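Local structure of nudix hydrolase DR_0079 (Deinococcus radiodurans, 2O5F) at residues A[74-78]-A[79-83]; A[29-32]-A[33-36]. The protein hydrolyses nucleoside di- and triphosphates to monophosphates in a magnesium-dependent Nudix reaction, with a marked preference for CDP and CTP. All blocks are in the same frame, centred on the assembly; numbering follows the deposited sequence.

Contact 1 (A[74-78]-A[79-83]); sequences SGETY and EEAFR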
loop_
_atom_site.group_PDB
_atom_site.type_symbol
_atom_site.label_atom_id
_atom_site.label_comp_id
_atom_site.label_asym_id
_atom_site.label_seq_id
_atom_site.Cartn_x
_atom_site.Cartn_y
_atom_site.Cartn_z
ATOM N N SER A 74 -3.976 13.645 7.865
ATOM C CA SER A 74 -4.008 14.117 9.244
ATOM C C SER A 74 -5.372 13.907 9.893
ATOM O O SER A 74 -6.400 14.285 9.335
ATOM C CB SER A 74 -3.651 15.604 9.310
ATOM O OG SER A 74 -3.751 16.081 10.637
ATOM N N GLY A 75 -5.364 13.303 11.077
ATOM C CA GLY A 75 -6.597 13.061 11.808
ATOM C C GLY A 75 -7.295 11.775 11.411
ATOM O O GLY A 75 -8.279 11.366 12.029
ATOM N N GLU A 76 -6.774 11.129 10.378
ATOM C CA GLU A 76 -7.354 9.899 9.871
ATOM C C GLU A 76 -6.703 8.668 10.498
ATOM O O GLU A 76 -5.514 8.671 10.812
ATOM C CB GLU A 76 -7.177 9.888 8.356
ATOM C CG GLU A 76 -7.884 8.801 7.598
ATOM C CD GLU A 76 -7.689 8.976 6.099
ATOM O OE1 GLU A 76 -6.522 9.089 5.660
ATOM O OE2 GLU A 76 -8.696 9.004 5.362
ATOM N N THR A 77 -7.487 7.620 10.706
ATOM C CA THR A 77 -6.928 6.400 11.265
ATOM C C THR A 77 -6.476 5.535 10.083
ATOM O O THR A 77 -6.821 5.823 8.938
ATOM C CB THR A 77 -7.969 5.633 12.078
ATOM O OG1 THR A 77 -7.326 4.575 12.798
ATOM C CG2 THR A 77 -9.006 5.052 11.166
ATOM N N TYR A 78 -5.711 4.484 10.362
ATOM C CA TYR A 78 -5.228 3.596 9.311
ATOM C C TYR A 78 -6.375 2.971 8.518
ATOM O O TYR A 78 -6.347 2.952 7.289
ATOM C CB TYR A 78 -4.354 2.487 9.911
ATOM C CG TYR A 78 -2.950 2.925 10.305
ATOM C CD1 TYR A 78 -1.955 3.087 9.343
ATOM C CD2 TYR A 78 -2.617 3.158 11.639
ATOM C CE1 TYR A 78 -0.656 3.461 9.694
ATOM C CE2 TYR A 78 -1.323 3.538 12.009
ATOM C CZ TYR A 78 -0.351 3.684 11.035
ATOM O OH TYR A 78 0.924 4.034 11.395
ATOM N N GLU A 79 -7.386 2.467 9.220
ATOM C CA GLU A 79 -8.530 1.841 8.555
ATOM C C GLU A 79 -9.269 2.827 7.645
ATOM O O GLU A 79 -9.678 2.476 6.536
ATOM C CB GLU A 79 -9.507 1.275 9.592
ATOM C CG GLU A 79 -10.626 0.433 8.985
ATOM C CD GLU A 79 -11.654 -0.013 10.011
ATOM O OE1 GLU A 79 -11.280 -0.181 11.194
ATOM O OE2 GLU A 79 -12.830 -0.208 9.630
ATOM N N GLU A 80 -9.443 4.059 8.113
ATOM C CA GLU A 80 -10.134 5.063 7.317
ATOM C C GLU A 80 -9.360 5.389 6.043
ATOM O O GLU A 80 -9.951 5.577 4.979
ATOM C CB GLU A 80 -10.360 6.332 8.145
ATOM C CG GLU A 80 -11.348 6.130 9.287
ATOM C CD GLU A 80 -11.379 7.294 10.259
ATOM O OE1 GLU A 80 -10.477 8.157 10.179
ATOM O OE2 GLU A 80 -12.301 7.336 11.104
ATOM N N ALA A 81 -8.035 5.447 6.144
ATOM C CA ALA A 81 -7.221 5.745 4.973
ATOM C C ALA A 81 -7.340 4.587 3.984
ATOM O O ALA A 81 -7.395 4.786 2.769
ATOM C CB ALA A 81 -5.767 5.945 5.379
ATOM N N PHE A 82 -7.381 3.377 4.527
ATOM C CA PHE A 82 -7.496 2.168 3.723
ATOM C C PHE A 82 -8.811 2.205 2.954
ATOM O O PHE A 82 -8.827 2.043 1.733
ATOM C CB PHE A 82 -7.413 0.938 4.643
ATOM C CG PHE A 82 -7.639 -0.381 3.948
ATOM C CD1 PHE A 82 -7.209 -0.593 2.645
ATOM C CD2 PHE A 82 -8.265 -1.426 4.623
ATOM C CE1 PHE A 82 -7.401 -1.827 2.022
ATOM C CE2 PHE A 82 -8.461 -2.659 4.011
ATOM C CZ PHE A 82 -8.026 -2.860 2.704
ATOM N N ARG A 83 -9.913 2.440 3.663
ATOM C CA ARG A 83 -11.216 2.491 3.011
ATOM C C ARG A 83 -11.242 3.553 1.915
ATOM O O ARG A 83 -11.809 3.340 0.842
ATOM C CB ARG A 83 -12.323 2.782 4.027
ATOM C CG ARG A 83 -13.704 2.799 3.392
ATOM C CD ARG A 83 -14.812 2.987 4.413
ATOM N NE ARG A 83 -14.946 1.848 5.320
ATOM C CZ ARG A 83 -14.406 1.786 6.533
ATOM N NH1 ARG A 83 -13.688 2.800 6.999
ATOM N NH2 ARG A 83 -14.592 0.711 7.285
HETATM O O HOH W 1 -10.511 9.829 12.310
HETATM O O HOH W 2 -7.017 1.772 12.017
#

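Contact 2 (A[29-32]-A[33-36]); sequences LRWE and RVRV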
loop_
_atom_site.group_PDB
_atom_site.type_symbol
_atom_site.label_atom_id
_atom_site.label_comp_id
_atom_site.label_asym_id
_atom_site.label_seq_id
_atom_site.Cartn_x
_atom_site.Cartn_y
_atom_site.Cartn_z
ATOM N N LEU A 29 9.507 17.431 4.288
ATOM C CA LEU A 29 8.876 16.136 4.502
ATOM C C LEU A 29 9.871 14.978 4.501
ATOM O O LEU A 29 10.758 14.894 3.649
ATOM C CB LEU A 29 7.798 15.884 3.440
ATOM C CG LEU A 29 7.097 14.518 3.497
ATOM C CD1 LEU A 29 6.440 14.315 4.855
ATOM C CD2 LEU A 29 6.056 14.425 2.385
ATOM N N ARG A 30 9.709 14.097 5.481
ATOM C CA ARG A 30 10.532 12.904 5.646
ATOM C C ARG A 30 9.536 11.747 5.752
ATOM O O ARG A 30 8.704 11.729 6.659
ATOM C CB ARG A 30 11.356 13.004 6.931
ATOM C CG ARG A 30 12.489 14.006 6.876
ATOM C CD ARG A 30 13.555 13.561 5.894
ATOM N NE ARG A 30 14.780 14.345 6.033
ATOM C CZ ARG A 30 14.893 15.631 5.709
ATOM N NH1 ARG A 30 13.851 16.288 5.217
ATOM N NH2 ARG A 30 16.043 16.264 5.893
ATOM N N TRP A 31 9.615 10.784 4.838
ATOM C CA TRP A 31 8.657 9.680 4.853
ATOM C C TRP A 31 8.677 8.814 6.104
ATOM O O TRP A 31 7.652 8.227 6.473
ATOM C CB TRP A 31 8.826 8.808 3.604
ATOM C CG TRP A 31 8.334 9.503 2.364
ATOM C CD1 TRP A 31 9.094 10.005 1.345
ATOM C CD2 TRP A 31 6.973 9.839 2.053
ATOM N NE1 TRP A 31 8.292 10.636 0.419
ATOM C CE2 TRP A 31 6.987 10.548 0.828
ATOM C CE3 TRP A 31 5.742 9.607 2.686
ATOM C CZ2 TRP A 31 5.818 11.036 0.231
ATOM C CZ3 TRP A 31 4.575 10.093 2.087
ATOM C CH2 TRP A 31 4.624 10.797 0.871
ATOM N N GLU A 32 9.829 8.740 6.763
ATOM C CA GLU A 32 9.951 7.940 7.981
ATOM C C GLU A 32 9.240 8.611 9.159
ATOM O O GLU A 32 9.140 8.038 10.253
ATOM C CB GLU A 32 11.428 7.723 8.333
ATOM C CG GLU A 32 12.191 9.015 8.592
ATOM C CD GLU A 32 12.948 9.523 7.375
ATOM O OE1 GLU A 32 12.477 9.326 6.230
ATOM O OE2 GLU A 32 14.014 10.147 7.575
ATOM N N ARG A 33 8.753 9.826 8.930
ATOM C CA ARG A 33 8.056 10.578 9.969
ATOM C C ARG A 33 6.553 10.667 9.722
ATOM O O ARG A 33 5.851 11.421 10.396
ATOM C CB ARG A 33 8.655 11.983 10.085
ATOM C CG ARG A 33 10.104 11.979 10.530
ATOM C CD ARG A 33 10.691 13.379 10.544
ATOM N NE ARG A 33 12.084 13.361 10.980
ATOM C CZ ARG A 33 12.868 14.435 11.014
ATOM N NH1 ARG A 33 12.396 15.619 10.636
ATOM N NH2 ARG A 33 14.126 14.327 11.422
ATOM N N VAL A 34 6.063 9.901 8.747
ATOM C CA VAL A 34 4.635 9.887 8.439
ATOM C C VAL A 34 4.094 8.468 8.285
ATOM O O VAL A 34 4.857 7.493 8.269
ATOM C CB VAL A 34 4.307 10.692 7.159
ATOM C CG1 VAL A 34 4.755 12.144 7.333
ATOM C CG2 VAL A 34 4.980 10.064 5.943
ATOM N N ARG A 35 2.770 8.364 8.169
ATOM C CA ARG A 35 2.091 7.076 8.051
ATOM C C ARG A 35 1.434 6.848 6.687
ATOM O O ARG A 35 0.875 7.766 6.083
ATOM C CB ARG A 35 1.029 6.954 9.162
ATOM C CG ARG A 35 1.552 7.386 10.531
ATOM C CD ARG A 35 0.771 6.843 11.734
ATOM N NE ARG A 35 -0.469 7.548 12.007
ATOM C CZ ARG A 35 -1.041 7.641 13.209
ATOM N NH1 ARG A 35 -0.495 7.074 14.283
ATOM N NH2 ARG A 35 -2.171 8.314 13.335
ATOM N N VAL A 36 1.529 5.617 6.200
ATOM C CA VAL A 36 0.912 5.233 4.936
ATOM C C VAL A 36 0.199 3.900 5.143
ATOM O O VAL A 36 0.398 3.232 6.157
ATOM C CB VAL A 36 1.961 5.052 3.802
ATOM C CG1 VAL A 36 2.699 6.366 3.559
ATOM C CG2 VAL A 36 2.946 3.940 4.162
HETATM O O HOH W 3 14.315 11.268 9.949
#

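Contact 1 (A[74-78]-A[79-83])
E76 swings its CG opposite the backbone N (chi1 -171°) and, with an extended chain, runs forward beside the first turn of the helix, while E80, whose CG lies beside its own N (chi1 -68°), reaches back the opposite way. The two slide past each other, E76 CG lying 3.5 Å from E80 CB, and the E76 carboxylate settles over A81, where OE1 is 3.2 Å from A81 CB; the methyl of alanine is small enough to admit it.

E80 uses its length to return to the helix start: OE1 accepts T77 N at 3.1 Å, approached 48° out of the carboxylate plane. A water donates to the same OE1 and, at 2.7 Å, to G75 O. G75 has a positive phi, which suits glycine. T77 sits at the N-cap, yet its OG1 makes no capping bond; a second water links it to E79 N. Its CG2 is pressed against E80 CG at a strained 3.2 Å. Behind the side chains, A81 N bonds to T77 O and F82 N, at 3.0 Å, to Y78 O, so the helical pattern begins immediately.

E76 OE2 forms a salt bridge with R84 and OE1 accepts Q73 N. Shortening E76 to an alanine would probably leave R84 without this partner and Q73 N without its acceptor, and remove the carboxylate from over A81.

E76 and R84 match the glutamate and arginine of the GX5EX7RE Nudix signature. Their pairing, with the E80 bond, implies a loop-helix junction held by carboxylates close to E85, which probably binds magnesium.

Contact 2 (A[29-32]-A[33-36])
The apolar part of this turn is carried by V34, whose two methyls meet different residues. CG1 lies 3.7 Å from L29 CD1, the two side chains crossing at about a right angle, and CG2 approaches W31 CE3 obliquely at 3.4 Å. L29 also puts its CD2 over one face of the indole, near its rim, so a leucine, a branched valine and a broad aromatic ring close up together. Further along, V36 CG1 stands more loosely off W31 CZ3, at 4.4 Å, at the same benzo side of the ring.

Backbone bonds make the turn itself. R33 N donates to R30 O at 3.0 Å, and V34 N to W31 O at 3.2 Å: two successive i to i-3 bonds, as in a short 3-10 turn. The second reaches its oxygen from well above the carbonyl plane, 67° out of it. S114 OG also bonds to W31 O, so this oxygen is gripped twice.

The charged side chains form a separate layer. R33 is extended and lies alongside R30, with R33 CD 3.7 Å from R30 CB and R30 CG over one face of the R33 guanidinium. The two guanidinium planes are only 4° apart, but R30 NE and R33 NH1 remain 5.3 Å apart, and both residues are exposed, where solvent can probably screen like charges. E32 turns its CG between backbone N and carbonyl carbon (chi1 61°), which brings its chain beside R33; a water donates to E32 OE2 at 2.6 Å and weakly accepts R33 NE.

Long arginines suit the outer side because their aliphatic stems pack while their charges stay in water. The chemistry thus divides the turn into hydrophobic and hydrated flanks, just where the chain enters strand 35-42; V34, just before it, and V36 within it are both backbone-bonded to F115.

How the contacts relate
Contact 2 comes first along the chain, at the entrance to strand 35-42; contact 1 follows, after strand 68-71, at the start of helix 78-90. Their centres are about 15 Å apart, yet they meet on the mixed sheet, where strand 35-42 lies between 68-71 and 115-122. Y78 bridges them: its ring packs on R35 and V37, with CE1 3.7 Å from V36 O, and its hydroxyl bonds to D16, which R35 also approaches in a weak ion pair. The Nudix-box helix is thus seated on the strand that contact 2 launches. Both contacts lie near E85, probably a magnesium ligand: A81 is about 5 Å and V36 about 8 Å away, between side chains.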